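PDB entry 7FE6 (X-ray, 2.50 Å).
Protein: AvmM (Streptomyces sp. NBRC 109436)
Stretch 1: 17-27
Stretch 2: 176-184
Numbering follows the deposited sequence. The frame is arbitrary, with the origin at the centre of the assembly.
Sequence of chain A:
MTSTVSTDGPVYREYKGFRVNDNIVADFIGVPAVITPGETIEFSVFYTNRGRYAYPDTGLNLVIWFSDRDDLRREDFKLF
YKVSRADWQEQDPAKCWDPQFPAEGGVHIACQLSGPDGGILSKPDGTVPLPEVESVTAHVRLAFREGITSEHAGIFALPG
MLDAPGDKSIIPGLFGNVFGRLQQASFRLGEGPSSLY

Stretch 1 (17-27) GFRVNDNIVAD
Stretch 2 176-184: GNVFGRLQQ

R181, R19 and F179 cover the most surface in this contact, which buries 661 Å² between segments whose touching residues are at least 155 apart in sequence. The frame that positions them is backbone. Around F179 a single parallel beta bridge pairs it with V20, CA to CA 4.7 Å: F179 N donates to R19 O at 3.0 Å, and N21 N donates to F179 O at 2.6 Å. Both strands are extended here, V20 at phi/psi -131/122 and F179 at -135/164. V20 CA also lies 3.2 Å from F179 O, a CA-H...O contact beside the stronger bond. The F179 side chain (chi1 -58°, m; chi2 -85°) leaves sideways, and its CE2 comes within 4.1 Å of F18 CD1, the rings meeting obliquely.

After V20 the first segment folds into a type I turn from N21 to I24, with D22 at -64/-14 and N23 at -71/-18. N21, chi1 t, braces it by accepting N23 N on OD1 at 2.9 Å; the I24 N to N21 O bond, 3.3 Å, is weak. The turn brings two carbonyls to G180: its CA sits 3.2 Å from N21 O and 3.3 Å from I24 O. An ideal CB on G180 would lie 2.4 Å from I24 O, a clash, so the close approach depends on a bare alpha carbon.

The next residue secures the turn's exit, R181 N donating to I24 O at 2.8 Å. The CA-to-CB bond of R181 points toward the first segment, and the chi angles are t, t, p and 157°, its CG 3.5 Å from D22 OD1 and one guanidinium face covered by V25 CG1, which is 3.9 Å from NE. R19 (m, t, m, 157°) repeats the rule: V178 CG1 lies over one guanidinium face, 3.4 Å from R19 CZ. Both arginines thus use flat guanidinium surface against a valine methyl.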

# COMPACT_ATOMS: atom_id res chain seq x y z
N GLY A 17 -1.03 21.22 -17.74
CA GLY A 17 -0.89 21.00 -19.16
C GLY A 17 -0.38 19.62 -19.53
O GLY A 17 -0.08 19.39 -20.71
N PHE A 18 -0.32 18.70 -18.58
CA PHE A 18 0.43 17.46 -18.73
C PHE A 18 -0.49 16.30 -19.03
O PHE A 18 -1.66 16.28 -18.64
CB PHE A 18 1.22 17.16 -17.45
CG PHE A 18 2.15 18.27 -17.04
CD1 PHE A 18 3.37 18.44 -17.67
CD2 PHE A 18 1.78 19.17 -16.05
CE1 PHE A 18 4.23 19.47 -17.30
CE2 PHE A 18 2.62 20.20 -15.68
CZ PHE A 18 3.85 20.35 -16.31
N ARG A 19 0.05 15.32 -19.75
CA ARG A 19 -0.69 14.12 -20.09
C ARG A 19 -0.35 13.04 -19.07
O ARG A 19 0.82 12.81 -18.75
CB ARG A 19 -0.35 13.67 -21.51
CG ARG A 19 -0.83 14.66 -22.57
CD ARG A 19 -0.55 14.13 -23.96
NE ARG A 19 0.88 14.18 -24.28
CZ ARG A 19 1.46 13.42 -25.20
NH1 ARG A 19 0.74 12.53 -25.88
NH2 ARG A 19 2.76 13.53 -25.44
N VAL A 20 -1.39 12.36 -18.58
CA VAL A 20 -1.24 11.44 -17.47
C VAL A 20 -1.94 10.13 -17.84
O VAL A 20 -3.13 10.13 -18.16
CB VAL A 20 -1.81 12.02 -16.17
CG1 VAL A 20 -1.94 10.94 -15.12
CG2 VAL A 20 -0.93 13.17 -15.67
N ASN A 21 -1.18 9.04 -17.82
CA ASN A 21 -1.71 7.70 -17.99
C ASN A 21 -1.77 7.05 -16.61
O ASN A 21 -0.73 6.67 -16.05
CB ASN A 21 -0.84 6.89 -18.95
CG ASN A 21 -1.49 5.59 -19.33
OD1 ASN A 21 -2.42 5.13 -18.67
ND2 ASN A 21 -1.00 4.96 -20.39
N ASP A 22 -2.98 6.96 -16.05
CA ASP A 22 -3.27 6.30 -14.77
C ASP A 22 -3.00 4.80 -14.77
O ASP A 22 -2.97 4.20 -13.70
CB ASP A 22 -4.73 6.50 -14.37
CG ASP A 22 -5.00 7.91 -13.88
OD1 ASP A 22 -4.14 8.47 -13.17
OD2 ASP A 22 -6.09 8.44 -14.22
N ASN A 23 -2.83 4.18 -15.93
CA ASN A 23 -2.53 2.76 -15.93
C ASN A 23 -1.13 2.47 -15.42
O ASN A 23 -0.84 1.32 -15.07
CB ASN A 23 -2.70 2.20 -17.35
CG ASN A 23 -4.14 1.89 -17.70
OD1 ASN A 23 -4.96 1.59 -16.83
ND2 ASN A 23 -4.47 1.96 -18.99
N ILE A 24 -0.25 3.47 -15.38
CA ILE A 24 1.10 3.34 -14.85
C ILE A 24 1.04 3.85 -13.42
O ILE A 24 1.07 5.07 -13.18
CB ILE A 24 2.12 4.14 -15.68
CG1 ILE A 24 1.89 3.95 -17.18
CG2 ILE A 24 3.52 3.67 -15.33
CD1 ILE A 24 1.97 2.50 -17.67
N VAL A 25 0.95 2.92 -12.47
CA VAL A 25 0.75 3.24 -11.06
C VAL A 25 2.07 3.02 -10.29
O VAL A 25 3.03 2.47 -10.81
CB VAL A 25 -0.40 2.39 -10.46
CG1 VAL A 25 -1.63 2.49 -11.38
CG2 VAL A 25 0.03 0.93 -10.31
N ALA A 26 2.10 3.45 -9.03
CA ALA A 26 3.28 3.24 -8.20
C ALA A 26 2.90 2.81 -6.78
O ALA A 26 1.87 3.22 -6.24
CB ALA A 26 4.14 4.50 -8.14
N ASP A 27 3.77 2.00 -6.16
CA ASP A 27 3.55 1.53 -4.80
C ASP A 27 4.78 1.74 -3.93
O ASP A 27 5.92 1.65 -4.41
CB ASP A 27 3.16 0.05 -4.77
CG ASP A 27 1.88 -0.21 -5.51
OD1 ASP A 27 0.85 0.41 -5.15
OD2 ASP A 27 1.87 -1.04 -6.44
N GLY A 176 10.65 12.00 -18.50
CA GLY A 176 9.38 11.73 -19.15
C GLY A 176 8.73 12.92 -19.83
O GLY A 176 9.00 14.08 -19.49
N ASN A 177 7.90 12.64 -20.84
CA ASN A 177 7.03 13.65 -21.42
C ASN A 177 5.57 13.42 -21.10
O ASN A 177 4.77 14.36 -21.17
CB ASN A 177 7.24 13.75 -22.94
CG ASN A 177 6.72 12.53 -23.68
OD1 ASN A 177 6.71 11.42 -23.13
ND2 ASN A 177 6.32 12.71 -24.93
N VAL A 178 5.19 12.19 -20.77
CA VAL A 178 3.89 11.90 -20.18
C VAL A 178 4.14 11.14 -18.88
O VAL A 178 5.24 10.61 -18.65
CB VAL A 178 2.98 11.10 -21.13
CG1 VAL A 178 2.72 11.91 -22.40
CG2 VAL A 178 3.63 9.77 -21.45
N PHE A 179 3.12 11.09 -18.02
CA PHE A 179 3.34 10.65 -16.65
C PHE A 179 2.27 9.67 -16.19
O PHE A 179 1.22 9.51 -16.81
CB PHE A 179 3.40 11.86 -15.70
CG PHE A 179 4.48 12.83 -16.06
CD1 PHE A 179 5.77 12.64 -15.62
CD2 PHE A 179 4.20 13.91 -16.90
CE1 PHE A 179 6.78 13.54 -15.98
CE2 PHE A 179 5.20 14.80 -17.27
CZ PHE A 179 6.49 14.62 -16.81
N GLY A 180 2.58 8.98 -15.09
CA GLY A 180 1.68 8.02 -14.50
C GLY A 180 0.89 8.60 -13.33
O GLY A 180 0.87 9.80 -13.08
N ARG A 181 0.23 7.69 -12.61
CA ARG A 181 -0.63 8.04 -11.49
C ARG A 181 0.21 8.36 -10.26
O ARG A 181 1.05 7.55 -9.86
CB ARG A 181 -1.58 6.88 -11.20
CG ARG A 181 -2.73 7.23 -10.27
CD ARG A 181 -3.55 6.02 -9.92
NE ARG A 181 -2.91 5.19 -8.91
CZ ARG A 181 -3.57 4.33 -8.12
NH1 ARG A 181 -4.89 4.20 -8.22
NH2 ARG A 181 -2.91 3.61 -7.21
N LEU A 182 0.02 9.54 -9.69
CA LEU A 182 0.77 9.93 -8.51
C LEU A 182 0.40 9.07 -7.31
O LEU A 182 -0.78 8.86 -7.04
CB LEU A 182 0.51 11.40 -8.19
CG LEU A 182 1.43 12.14 -7.22
CD1 LEU A 182 2.87 12.18 -7.71
CD2 LEU A 182 0.93 13.57 -7.05
N GLN A 183 1.41 8.62 -6.57
CA GLN A 183 1.21 7.88 -5.33
C GLN A 183 1.87 8.62 -4.17
O GLN A 183 2.99 9.14 -4.29
CB GLN A 183 1.79 6.47 -5.41
CG GLN A 183 1.25 5.54 -4.33
CD GLN A 183 -0.22 5.18 -4.58
OE1 GLN A 183 -0.71 5.31 -5.70
NE2 GLN A 183 -0.92 4.77 -3.54
N GLN A 184 1.20 8.63 -3.03
CA GLN A 184 1.56 9.46 -1.89
C GLN A 184 2.00 8.58 -0.74
O GLN A 184 1.52 7.45 -0.59
CB GLN A 184 0.37 10.34 -1.47
CG GLN A 184 0.57 11.28 -0.28
CD GLN A 184 -0.63 12.21 -0.06
OE1 GLN A 184 -1.51 12.32 -0.90
NE2 GLN A 184 -0.70 12.81 1.11